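Amidase (Bacillus anthracis, PDB 5EWQ) probably hydrolyses carboxylic amides to the acid and ammonia as an amidase-family hydrolase. Local coordinates at residues 43-48 and 54-59; 96-101 and 159-164; 219-224 and 274-279. All coordinates share one frame; numbering follows the deposited sequence.

Contact 1 of 3, residues 43-48 and 54-59; sequences KEVVNA and QKMIDD
Selenomethionine Met-56 reaches across from helix 50-58 to the last turn of helix 35-45, where Glu-44 and Val-45 receive it. Most of the surface lost here belongs to this one long side chain, a worked case of one residue linking two consecutive helices. Its CG stands anti to the carbonyl carbon (chi1 -71°) and the chain runs straight on as far as SE, then bends, turning the terminal methyl CE along the flank of Glu-44. There CE lies 3.6 Å from CG of Glu-44 and 3.7 Å from CB of the same residue. Glu-44 thus contributes the aliphatic base of its side chain, while SE sits beside its backbone, 3.3 Å from Glu-44 O. Val-45 adds one branch from the more buried side: its CG2 is 4.0 Å from Met-56 CE, the two side chains running nearly perpendicular. The valine itself leans on Leu-67 and Ile-70 of helix 64-79, and Leu-62 lies against Met-56. Beyond Val-45 the chain reverses in a type II beta turn, closed by Ala-48 N bonding to Val-45 O at 3.0 Å, with Asn-47 in the positive-phi position. Leu-53, touching both Val-45 and Ala-48, joins the same apolar seam. The arrangement is a pair of short helices consecutive in the chain, the second weakly bonded, packed together across a type II turn at the edge of the fold.

Contact 2 of 3, residues 96-101 and 159-164; sequences MEEARK and GAFVLG
Glu-98 and Phe-161 meet where helix 95-104 lies over strand 161-166. The glutamate extends from the helix with its chain straight beyond CG, and it is OE1 that arrives, 3.4 Å from Phe-161 CB and 3.8 Å from the ring carbon CD2. The carboxylate and ring planes stand 78° apart, and the oxygen comes in obliquely near the root of the ring. One helical position on, Ala-99 offers its methyl to the far end of the same ring, CB lying 4.4 Å from Phe-161 CZ, so the ring is approached obliquely at both ends, loosely at CZ. A chi1 of 72° places Phe-161 CG between the backbone N and carbonyl carbon, carrying the ring up toward the helix. In the next shell, Thr-68 of helix 64-79 touches both Ala-99 and Phe-161, while Leu-102 and Pro-118 also border the ring. The other carboxylate oxygen, OE2 of Glu-98, has a weak hydrogen bond from Asn-92, whose side chain also binds Val-162 O and so links helix and strand indirectly. Strand 161-166 runs between the edge strand 88-91, antiparallel to it, and the parallel strand 118-122, with helices 95-104 and 64-79 packed about Phe-161.

Contact 3 of 3, residues 219-224 and 274-279; sequences LAVGTE and ATLFNA
Leu-276 projects from helix 270-280 onto strand 219-223 and meets Leu-219 side by side, the two leucines sliding past each other in opposite directions. The overlap pairs the tip of one with the base of the other: Leu-219 CD1 lies 3.7 Å from Leu-276 CB, while Leu-276 CD2 comes to 3.8 Å from Leu-219 CB. The second methyl of Leu-276, CD1, faces the tip of its partner, 4.1 Å from Leu-219 CD1. With CG anti to the backbone N (chi1 -180°), the helix leucine is directed at the strand, and its CD2 branch also meets the backbone, lying 3.3 Å from Ala-220 O. A third neighbour approaches differently. Val-221 stands about at right angles to Leu-276 and supplies a single methyl, its CG2 being 4.1 Å from Leu-276 CD2. One helix residue therefore spans three successive strand residues, illustrating how a branched side chain fits a helix to a sheet without polar bonds between them. The segment axes approach to 9.1 Å with a crossing angle of -56°. Leu-155 of helix 150-155 and Pro-265 of strand 263-267 also touch Leu-276, and Ile-151 touches Val-221. Ala-220 points the other way, to Ser-208, Val-211 and Val-212 of helix 206-213, so helices cover both faces of the strand. This layered packing round a mixed sheet is characteristic of the amidase signature fold. Farther along the strand, Thr-223 bonds to Lys-122 through its hydroxyl and to Ser-205 through its backbone N; Lys-122 is consistent with the lysine of the family's Ser-cis-Ser-Lys triad, and Ser-205 belongs to the serine- and glycine-rich stretch of that signature.

Overall arrangement
The three contacts follow one another along the chain and run from the periphery inward: the centre of contact 1 lies 24 Å from that of the chain, contact 2 at 20 Å and contact 3 at 8 Å. Contacts 2 and 3, with centres 17 Å apart, share the large mixed sheet, where strand 118-122 separates strands 161-166 and 219-223. Contact 1 joins helices alone, its centre 17 Å from contact 2 and 20 Å from contact 3, but helix 64-79 touches both contacts 1 and 2. The strand of contact 3 leads toward the presumed active site, which would lie near Lys-122.

Contact 1 of 3, residues 43-48 and 54-59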
ATOM      1  N   LYS A  43     -20.062 -11.107  10.737  1.00 82.03           N
ATOM      2  CA  LYS A  43     -20.247 -10.041  11.717  1.00 87.05           C
ATOM      3  C   LYS A  43     -19.187 -10.089  12.813  1.00 86.78           C
ATOM      4  O   LYS A  43     -18.949  -9.097  13.501  1.00 81.35           O
ATOM      5  CB  LYS A  43     -21.643 -10.126  12.339  1.00 86.83           C
ATOM      6  CG  LYS A  43     -22.780  -9.991  11.341  1.00 83.22           C
ATOM      7  CD  LYS A  43     -24.131 -10.066  12.033  1.00 81.38           C
ATOM      8  N   GLU A  44     -18.554 -11.246  12.971  1.00 89.90           N
ATOM      9  CA  GLU A  44     -17.548 -11.434  14.008  1.00 94.37           C
ATOM     10  C   GLU A  44     -16.137 -11.217  13.463  1.00 94.06           C
ATOM     11  O   GLU A  44     -15.187 -11.036  14.225  1.00 99.62           O
ATOM     12  CB  GLU A  44     -17.668 -12.835  14.615  1.00102.79           C
ATOM     13  CG  GLU A  44     -17.159 -12.948  16.045  1.00103.46           C
ATOM     14  CD  GLU A  44     -18.154 -12.424  17.062  1.00 92.39           C
ATOM     15  OE1 GLU A  44     -19.309 -12.144  16.678  1.00 81.97           O
ATOM     16  OE2 GLU A  44     -17.782 -12.295  18.248  1.00 94.43           O
ATOM     17  N   VAL A  45     -16.011 -11.231  12.140  1.00 82.00           N
ATOM     18  CA  VAL A  45     -14.711 -11.098  11.487  1.00 77.64           C
ATOM     19  C   VAL A  45     -14.426  -9.654  11.070  1.00 68.07           C
ATOM     20  O   VAL A  45     -13.300  -9.169  11.209  1.00 58.38           O
ATOM     21  CB  VAL A  45     -14.617 -12.025  10.251  1.00 73.02           C
ATOM     22  CG1 VAL A  45     -13.511 -11.574   9.307  1.00 70.35           C
ATOM     23  CG2 VAL A  45     -14.398 -13.465  10.689  1.00 66.69           C
ATOM     24  N   VAL A  46     -15.452  -8.970  10.573  1.00 61.22           N
ATOM     25  CA  VAL A  46     -15.319  -7.586  10.122  1.00 55.84           C
ATOM     26  C   VAL A  46     -14.774  -6.674  11.222  1.00 59.70           C
ATOM     27  O   VAL A  46     -15.247  -6.705  12.358  1.00 72.30           O
ATOM     28  CB  VAL A  46     -16.672  -7.032   9.620  1.00 60.66           C
ATOM     29  CG1 VAL A  46     -16.606  -5.524   9.428  1.00 52.87           C
ATOM     30  CG2 VAL A  46     -17.079  -7.720   8.325  1.00 59.39           C
ATOM     31  N   ASN A  47     -13.757  -5.888  10.864  1.00 63.10           N
ATOM     32  CA  ASN A  47     -13.121  -4.913  11.751  1.00 64.12           C
ATOM     33  C   ASN A  47     -12.376  -5.560  12.919  1.00 68.64           C
ATOM     34  O   ASN A  47     -12.012  -4.887  13.884  1.00 93.44           O
ATOM     35  CB  ASN A  47     -14.156  -3.912  12.281  1.00 55.66           C
ATOM     36  CG  ASN A  47     -13.525  -2.613  12.749  1.00 64.88           C
ATOM     37  OD1 ASN A  47     -12.490  -2.191  12.231  1.00 65.66           O
ATOM     38  ND2 ASN A  47     -14.143  -1.976  13.736  1.00 56.93           N
ATOM     39  N   ALA A  48     -12.139  -6.864  12.826  1.00 56.54           N
ATOM     40  CA  ALA A  48     -11.362  -7.565  13.843  1.00 63.67           C
ATOM     41  C   ALA A  48      -9.894  -7.627  13.439  1.00 57.16           C
ATOM     42  O   ALA A  48      -9.571  -7.864  12.275  1.00 60.64           O
ATOM     43  CB  ALA A  48     -11.914  -8.964  14.070  1.00 69.87           C
ATOM     44  N   GLN A  54      -7.034 -14.870  15.269  1.00 80.18           N
ATOM     45  CA  GLN A  54      -6.331 -16.066  15.716  1.00 89.79           C
ATOM     46  C   GLN A  54      -6.999 -16.655  16.954  1.00 97.44           C
ATOM     47  O   GLN A  54      -6.917 -17.856  17.203  1.00 95.48           O
ATOM     48  CB  GLN A  54      -4.861 -15.753  16.010  1.00 88.93           C
ATOM     49  CG  GLN A  54      -4.080 -15.195  14.825  1.00 79.22           C
ATOM     50  CD  GLN A  54      -3.708 -16.251  13.798  1.00 74.69           C
ATOM     51  OE1 GLN A  54      -4.146 -17.398  13.876  1.00 80.54           O
ATOM     52  NE2 GLN A  54      -2.888 -15.865  12.826  1.00 80.01           N
ATOM     53  N   LYS A  55      -7.660 -15.802  17.730  1.00 98.15           N
ATOM     54  CA  LYS A  55      -8.366 -16.248  18.925  1.00 98.98           C
ATOM     55  C   LYS A  55      -9.686 -16.919  18.561  1.00 94.66           C
ATOM     56  O   LYS A  55     -10.147 -17.822  19.257  1.00 93.31           O
ATOM     57  CB  LYS A  55      -8.617 -15.074  19.873  1.00 96.50           C
ATOM     58  CG  LYS A  55      -7.354 -14.470  20.465  1.00 96.20           C
ATOM     59  CD  LYS A  55      -7.674 -13.282  21.356  1.00 92.08           C
HETATM   60  N   MSE A  56     -10.288 -16.472  17.462  1.00 87.15           N
HETATM   61  CA  MSE A  56     -11.564 -17.013  17.011  1.00 88.73           C
HETATM   62  C   MSE A  56     -11.424 -18.432  16.471  1.00 96.12           C
HETATM   63  O   MSE A  56     -12.389 -19.195  16.453  1.00104.09           O
HETATM   64  CB  MSE A  56     -12.178 -16.111  15.939  1.00 80.42           C
HETATM   65  CG  MSE A  56     -12.696 -14.784  16.464  1.00 79.13           C
HETATM   66 SE   MSE A  56     -13.526 -13.717  15.060  0.48 74.75          SE
HETATM   67  CE  MSE A  56     -14.750 -15.059  14.353  1.00 77.43           C
ATOM     68  N   ILE A  57     -10.221 -18.780  16.028  1.00 94.71           N
ATOM     69  CA  ILE A  57      -9.972 -20.101  15.465  1.00101.05           C
ATOM     70  C   ILE A  57      -9.333 -21.033  16.492  1.00105.08           C
ATOM     71  O   ILE A  57      -9.371 -22.254  16.342  1.00106.80           O
ATOM     72  CB  ILE A  57      -9.074 -20.019  14.217  1.00 95.26           C
ATOM     73  CG1 ILE A  57      -7.712 -19.429  14.577  1.00101.01           C
ATOM     74  CG2 ILE A  57      -9.737 -19.176  13.139  1.00 93.15           C
ATOM     75  CD1 ILE A  57      -6.852 -19.120  13.381  1.00104.95           C
ATOM     76  N   ASP A  58      -8.751 -20.452  17.538  1.00101.54           N
ATOM     77  CA  ASP A  58      -8.193 -21.236  18.633  1.00100.03           C
ATOM     78  C   ASP A  58      -9.306 -21.770  19.525  1.00 99.70           C
ATOM     79  O   ASP A  58      -9.177 -22.836  20.127  1.00103.84           O
ATOM     80  CB  ASP A  58      -7.210 -20.401  19.458  1.00 94.63           C
ATOM     81  CG  ASP A  58      -5.871 -20.225  18.769  1.00 96.65           C
ATOM     82  OD1 ASP A  58      -5.492 -21.105  17.969  1.00 92.08           O
ATOM     83  OD2 ASP A  58      -5.196 -19.206  19.030  1.00 95.57           O
ATOM     84  N   ASP A  59     -10.400 -21.020  19.603  1.00 98.80           N
ATOM     85  CA  ASP A  59     -11.548 -21.420  20.407  1.00108.81           C
ATOM     86  C   ASP A  59     -12.463 -22.353  19.619  1.00115.99           C
ATOM     87  O   ASP A  59     -13.387 -22.948  20.175  1.00128.29           O
ATOM     88  CB  ASP A  59     -12.324 -20.191  20.883  1.00102.47           C
ATOM     89  CG  ASP A  59     -11.460 -19.227  21.674  1.00100.20           C
ATOM     90  OD1 ASP A  59     -10.438 -19.669  22.240  1.00101.82           O
ATOM     91  OD2 ASP A  59     -11.803 -18.027  21.729  1.00101.21           O
TER

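Contact 2 of 3, residues 96-101 and 159-164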
HETATM    1  N   MSE A  96      -8.942 -21.279  -1.502  1.00 75.01           N
HETATM    2  CA  MSE A  96      -9.603 -22.200  -0.587  1.00 71.68           C
HETATM    3  C   MSE A  96      -8.775 -23.462  -0.378  1.00 81.41           C
HETATM    4  O   MSE A  96      -8.673 -23.968   0.739  1.00 72.10           O
HETATM    5  CB  MSE A  96     -10.996 -22.562  -1.105  1.00 70.41           C
HETATM    6  CG  MSE A  96     -11.966 -21.392  -1.131  1.00 65.78           C
HETATM    7 SE   MSE A  96     -12.446 -20.762   0.654  0.65 85.47          SE
HETATM    8  CE  MSE A  96     -14.323 -21.287   0.657  1.00 69.92           C
ATOM      9  N   GLU A  97      -8.179 -23.963  -1.457  1.00 87.64           N
ATOM     10  CA  GLU A  97      -7.362 -25.171  -1.389  1.00 94.05           C
ATOM     11  C   GLU A  97      -6.143 -24.957  -0.498  1.00 91.76           C
ATOM     12  O   GLU A  97      -5.724 -25.860   0.226  1.00100.74           O
ATOM     13  CB  GLU A  97      -6.926 -25.605  -2.791  1.00 95.85           C
ATOM     14  CG  GLU A  97      -6.109 -26.888  -2.818  1.00102.48           C
ATOM     15  CD  GLU A  97      -5.955 -27.453  -4.216  1.00106.19           C
ATOM     16  OE1 GLU A  97      -5.055 -26.996  -4.952  1.00104.04           O
ATOM     17  OE2 GLU A  97      -6.737 -28.358  -4.579  1.00108.22           O
ATOM     18  N   GLU A  98      -5.581 -23.754  -0.552  1.00 84.16           N
ATOM     19  CA  GLU A  98      -4.450 -23.405   0.298  1.00 77.15           C
ATOM     20  C   GLU A  98      -4.908 -23.163   1.732  1.00 75.91           C
ATOM     21  O   GLU A  98      -4.185 -23.463   2.681  1.00 70.63           O
ATOM     22  CB  GLU A  98      -3.728 -22.168  -0.243  1.00 74.44           C
ATOM     23  CG  GLU A  98      -3.064 -22.377  -1.595  1.00 77.24           C
ATOM     24  CD  GLU A  98      -2.470 -21.099  -2.156  1.00 77.99           C
ATOM     25  OE1 GLU A  98      -2.252 -20.149  -1.374  1.00 86.29           O
ATOM     26  OE2 GLU A  98      -2.227 -21.044  -3.380  1.00 74.68           O
ATOM     27  N   ALA A  99      -6.115 -22.627   1.882  1.00 68.26           N
ATOM     28  CA  ALA A  99      -6.665 -22.325   3.201  1.00 74.48           C
ATOM     29  C   ALA A  99      -6.961 -23.595   3.994  1.00 83.33           C
ATOM     30  O   ALA A  99      -6.664 -23.673   5.186  1.00 75.86           O
ATOM     31  CB  ALA A  99      -7.924 -21.483   3.070  1.00 67.84           C
ATOM     32  N   ARG A 100      -7.550 -24.583   3.328  1.00 88.60           N
ATOM     33  CA  ARG A 100      -7.882 -25.849   3.972  1.00 81.03           C
ATOM     34  C   ARG A 100      -6.622 -26.590   4.401  1.00 84.62           C
ATOM     35  O   ARG A 100      -6.595 -27.234   5.449  1.00 86.84           O
ATOM     36  CB  ARG A 100      -8.716 -26.731   3.040  1.00 82.95           C
ATOM     37  CG  ARG A 100     -10.039 -26.117   2.611  1.00 90.06           C
ATOM     38  CD  ARG A 100     -10.875 -27.109   1.816  1.00 92.82           C
ATOM     39  NE  ARG A 100     -12.067 -26.489   1.242  1.00 97.52           N
ATOM     40  CZ  ARG A 100     -12.207 -26.185  -0.045  1.00 96.63           C
ATOM     41  NH1 ARG A 100     -11.230 -26.451  -0.901  1.00 92.22           N
ATOM     42  NH2 ARG A 100     -13.327 -25.622  -0.478  1.00 98.24           N
ATOM     43  N   LYS A 101      -5.577 -26.494   3.583  1.00 86.64           N
ATOM     44  CA  LYS A 101      -4.308 -27.148   3.879  1.00 89.66           C
ATOM     45  C   LYS A 101      -3.631 -26.497   5.082  1.00 92.83           C
ATOM     46  O   LYS A 101      -2.921 -27.157   5.840  1.00105.29           O
ATOM     47  CB  LYS A 101      -3.384 -27.105   2.660  1.00 80.65           C
ATOM     48  CG  LYS A 101      -2.099 -27.901   2.825  1.00 82.85           C
ATOM     49  CD  LYS A 101      -1.264 -27.880   1.554  1.00 88.95           C
ATOM     50  CE  LYS A 101       0.006 -28.700   1.719  1.00 92.67           C
ATOM     51  NZ  LYS A 101       0.830 -28.708   0.479  1.00 94.39           N
ATOM     52  N   GLY A 159       3.362 -18.916   6.777  1.00 68.43           N
ATOM     53  CA  GLY A 159       2.013 -19.453   6.747  1.00 65.83           C
ATOM     54  C   GLY A 159       1.008 -18.629   5.966  1.00 70.24           C
ATOM     55  O   GLY A 159      -0.065 -19.121   5.617  1.00 64.03           O
ATOM     56  N   ALA A 160       1.348 -17.374   5.690  1.00 67.63           N
ATOM     57  CA  ALA A 160       0.452 -16.486   4.957  1.00 65.59           C
ATOM     58  C   ALA A 160       0.331 -16.911   3.498  1.00 66.48           C
ATOM     59  O   ALA A 160       1.226 -17.558   2.954  1.00 55.56           O
ATOM     60  CB  ALA A 160       0.933 -15.046   5.053  1.00 57.13           C
ATOM     61  N   PHE A 161      -0.782 -16.547   2.869  1.00 60.91           N
ATOM     62  CA  PHE A 161      -0.998 -16.852   1.461  1.00 51.89           C
ATOM     63  C   PHE A 161      -1.675 -15.682   0.757  1.00 54.13           C
ATOM     64  O   PHE A 161      -2.395 -14.903   1.382  1.00 52.54           O
ATOM     65  CB  PHE A 161      -1.836 -18.125   1.302  1.00 54.74           C
ATOM     66  CG  PHE A 161      -3.281 -17.956   1.683  1.00 55.18           C
ATOM     67  CD1 PHE A 161      -3.674 -18.017   3.009  1.00 57.16           C
ATOM     68  CD2 PHE A 161      -4.248 -17.747   0.712  1.00 53.85           C
ATOM     69  CE1 PHE A 161      -5.003 -17.866   3.361  1.00 57.78           C
ATOM     70  CE2 PHE A 161      -5.578 -17.595   1.057  1.00 61.58           C
ATOM     71  CZ  PHE A 161      -5.956 -17.655   2.384  1.00 62.46           C
ATOM     72  N   VAL A 162      -1.441 -15.563  -0.545  1.00 46.80           N
ATOM     73  CA  VAL A 162      -2.015 -14.471  -1.319  1.00 47.54           C
ATOM     74  C   VAL A 162      -3.471 -14.751  -1.685  1.00 51.95           C
ATOM     75  O   VAL A 162      -3.764 -15.647  -2.478  1.00 46.84           O
ATOM     76  CB  VAL A 162      -1.214 -14.206  -2.606  1.00 47.48           C
ATOM     77  CG1 VAL A 162      -1.798 -13.020  -3.355  1.00 38.78           C
ATOM     78  CG2 VAL A 162       0.250 -13.963  -2.276  1.00 41.48           C
ATOM     79  N   LEU A 163      -4.378 -13.977  -1.098  1.00 45.92           N
ATOM     80  CA  LEU A 163      -5.803 -14.114  -1.373  1.00 44.23           C
ATOM     81  C   LEU A 163      -6.135 -13.643  -2.784  1.00 51.71           C
ATOM     82  O   LEU A 163      -6.922 -14.272  -3.493  1.00 59.00           O
ATOM     83  CB  LEU A 163      -6.624 -13.327  -0.351  1.00 44.15           C
ATOM     84  CG  LEU A 163      -8.134 -13.269  -0.587  1.00 44.63           C
ATOM     85  CD1 LEU A 163      -8.747 -14.659  -0.519  1.00 53.70           C
ATOM     86  CD2 LEU A 163      -8.798 -12.333   0.411  1.00 45.30           C
ATOM     87  N   GLY A 164      -5.526 -12.531  -3.184  1.00 39.13           N
ATOM     88  CA  GLY A 164      -5.749 -11.968  -4.503  1.00 36.94           C
ATOM     89  C   GLY A 164      -4.906 -10.729  -4.740  1.00 43.54           C
ATOM     90  O   GLY A 164      -3.959 -10.463  -4.001  1.00 50.98           O
TER

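Contact 3 of 3, residues 219-224 and 274-279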
ATOM      1  N   LEU A 219      -4.945  -7.994   5.758  1.00 51.34           N
ATOM      2  CA  LEU A 219      -3.724  -7.259   5.450  1.00 46.51           C
ATOM      3  C   LEU A 219      -3.573  -7.050   3.949  1.00 45.84           C
ATOM      4  O   LEU A 219      -4.202  -7.744   3.150  1.00 55.99           O
ATOM      5  CB  LEU A 219      -2.507  -8.000   6.003  1.00 41.37           C
ATOM      6  CG  LEU A 219      -2.550  -8.307   7.499  1.00 45.99           C
ATOM      7  CD1 LEU A 219      -1.372  -9.165   7.903  1.00 52.49           C
ATOM      8  CD2 LEU A 219      -2.573  -7.019   8.298  1.00 44.16           C
ATOM      9  N   ALA A 220      -2.732  -6.093   3.567  1.00 35.81           N
ATOM     10  CA  ALA A 220      -2.506  -5.798   2.158  1.00 33.75           C
ATOM     11  C   ALA A 220      -1.108  -5.244   1.915  1.00 40.98           C
ATOM     12  O   ALA A 220      -0.509  -4.632   2.800  1.00 37.77           O
ATOM     13  CB  ALA A 220      -3.553  -4.825   1.649  1.00 33.83           C
ATOM     14  N   VAL A 221      -0.598  -5.460   0.707  1.00 35.47           N
ATOM     15  CA  VAL A 221       0.721  -4.969   0.327  1.00 36.89           C
ATOM     16  C   VAL A 221       0.613  -3.893  -0.748  1.00 49.61           C
ATOM     17  O   VAL A 221      -0.032  -4.092  -1.777  1.00 48.73           O
ATOM     18  CB  VAL A 221       1.621  -6.107  -0.189  1.00 35.09           C
ATOM     19  CG1 VAL A 221       2.968  -5.559  -0.639  1.00 34.14           C
ATOM     20  CG2 VAL A 221       1.803  -7.166   0.885  1.00 43.08           C
ATOM     21  N   GLY A 222       1.246  -2.751  -0.499  1.00 45.52           N
ATOM     22  CA  GLY A 222       1.260  -1.666  -1.462  1.00 36.06           C
ATOM     23  C   GLY A 222       2.671  -1.252  -1.826  1.00 34.90           C
ATOM     24  O   GLY A 222       3.632  -1.639  -1.162  1.00 48.90           O
ATOM     25  N   THR A 223       2.798  -0.468  -2.892  1.00 41.92           N
ATOM     26  CA  THR A 223       4.095   0.049  -3.310  1.00 45.30           C
ATOM     27  C   THR A 223       4.060   1.570  -3.344  1.00 41.72           C
ATOM     28  O   THR A 223       3.008   2.165  -3.568  1.00 44.26           O
ATOM     29  CB  THR A 223       4.506  -0.481  -4.698  1.00 29.21           C
ATOM     30  OG1 THR A 223       3.632   0.057  -5.697  1.00 39.29           O
ATOM     31  CG2 THR A 223       4.444  -2.001  -4.735  1.00 29.63           C
ATOM     32  N   GLU A 224       5.210   2.199  -3.118  1.00 41.20           N
ATOM     33  CA  GLU A 224       5.283   3.654  -3.137  1.00 35.16           C
ATOM     34  C   GLU A 224       6.558   4.183  -3.782  1.00 36.99           C
ATOM     35  O   GLU A 224       7.666   3.795  -3.413  1.00 47.99           O
ATOM     36  CB  GLU A 224       5.170   4.218  -1.719  1.00 32.79           C
ATOM     37  CG  GLU A 224       5.457   5.710  -1.642  1.00 38.92           C
ATOM     38  CD  GLU A 224       5.239   6.290  -0.259  1.00 54.75           C
ATOM     39  OE1 GLU A 224       4.541   5.654   0.555  1.00 63.97           O
ATOM     40  OE2 GLU A 224       5.770   7.389   0.010  1.00 67.52           O
ATOM     41  N   ALA A 274       2.356  -3.909  11.408  1.00 54.82           N
ATOM     42  CA  ALA A 274       3.666  -4.350  11.872  1.00 56.22           C
ATOM     43  C   ALA A 274       3.792  -5.867  11.788  1.00 62.19           C
ATOM     44  O   ALA A 274       4.886  -6.399  11.596  1.00 60.51           O
ATOM     45  CB  ALA A 274       3.909  -3.877  13.293  1.00 55.79           C
ATOM     46  N   THR A 275       2.665  -6.553  11.937  1.00 66.54           N
ATOM     47  CA  THR A 275       2.628  -8.007  11.833  1.00 61.52           C
ATOM     48  C   THR A 275       3.017  -8.453  10.428  1.00 56.78           C
ATOM     49  O   THR A 275       3.824  -9.367  10.254  1.00 55.00           O
ATOM     50  CB  THR A 275       1.234  -8.559  12.181  1.00 55.44           C
ATOM     51  OG1 THR A 275       0.933  -8.265  13.551  1.00 70.49           O
ATOM     52  CG2 THR A 275       1.186 -10.060  11.971  1.00 56.76           C
ATOM     53  N   LEU A 276       2.442  -7.793   9.429  1.00 56.78           N
ATOM     54  CA  LEU A 276       2.754  -8.075   8.035  1.00 53.85           C
ATOM     55  C   LEU A 276       4.175  -7.638   7.694  1.00 49.86           C
ATOM     56  O   LEU A 276       4.854  -8.267   6.881  1.00 48.97           O
ATOM     57  CB  LEU A 276       1.752  -7.376   7.113  1.00 51.12           C
ATOM     58  CG  LEU A 276       1.936  -7.571   5.608  1.00 52.52           C
ATOM     59  CD1 LEU A 276       1.802  -9.037   5.244  1.00 58.96           C
ATOM     60  CD2 LEU A 276       0.935  -6.733   4.835  1.00 49.33           C
ATOM     61  N   PHE A 277       4.620  -6.560   8.333  1.00 49.50           N
ATOM     62  CA  PHE A 277       5.931  -5.977   8.066  1.00 50.07           C
ATOM     63  C   PHE A 277       7.069  -6.898   8.501  1.00 67.76           C
ATOM     64  O   PHE A 277       8.210  -6.736   8.068  1.00 72.04           O
ATOM     65  CB  PHE A 277       6.050  -4.619   8.763  1.00 50.33           C
ATOM     66  CG  PHE A 277       7.288  -3.852   8.400  1.00 50.77           C
ATOM     67  CD1 PHE A 277       7.532  -3.485   7.087  1.00 48.69           C
ATOM     68  CD2 PHE A 277       8.198  -3.480   9.375  1.00 53.48           C
ATOM     69  CE1 PHE A 277       8.669  -2.774   6.751  1.00 53.96           C
ATOM     70  CE2 PHE A 277       9.336  -2.768   9.045  1.00 55.62           C
ATOM     71  CZ  PHE A 277       9.570  -2.412   7.732  1.00 52.12           C
ATOM     72  N   ASN A 278       6.752  -7.867   9.354  1.00 74.05           N
ATOM     73  CA  ASN A 278       7.746  -8.816   9.844  1.00 76.08           C
ATOM     74  C   ASN A 278       8.245  -9.766   8.758  1.00 77.59           C
ATOM     75  O   ASN A 278       9.411 -10.160   8.759  1.00 88.78           O
ATOM     76  CB  ASN A 278       7.178  -9.628  11.010  1.00 70.65           C
ATOM     77  CG  ASN A 278       7.038  -8.810  12.278  1.00 68.27           C
ATOM     78  OD1 ASN A 278       7.793  -7.865  12.508  1.00 66.31           O
ATOM     79  ND2 ASN A 278       6.071  -9.172  13.112  1.00 62.92           N
ATOM     80  N   ALA A 279       7.361 -10.130   7.834  1.00 71.25           N
ATOM     81  CA  ALA A 279       7.697 -11.110   6.805  1.00 69.65           C
ATOM     82  C   ALA A 279       8.164 -10.460   5.508  1.00 55.99           C
ATOM     83  O   ALA A 279       8.747 -11.123   4.652  1.00 53.65           O
ATOM     84  CB  ALA A 279       6.506 -12.014   6.533  1.00 61.71           C
TER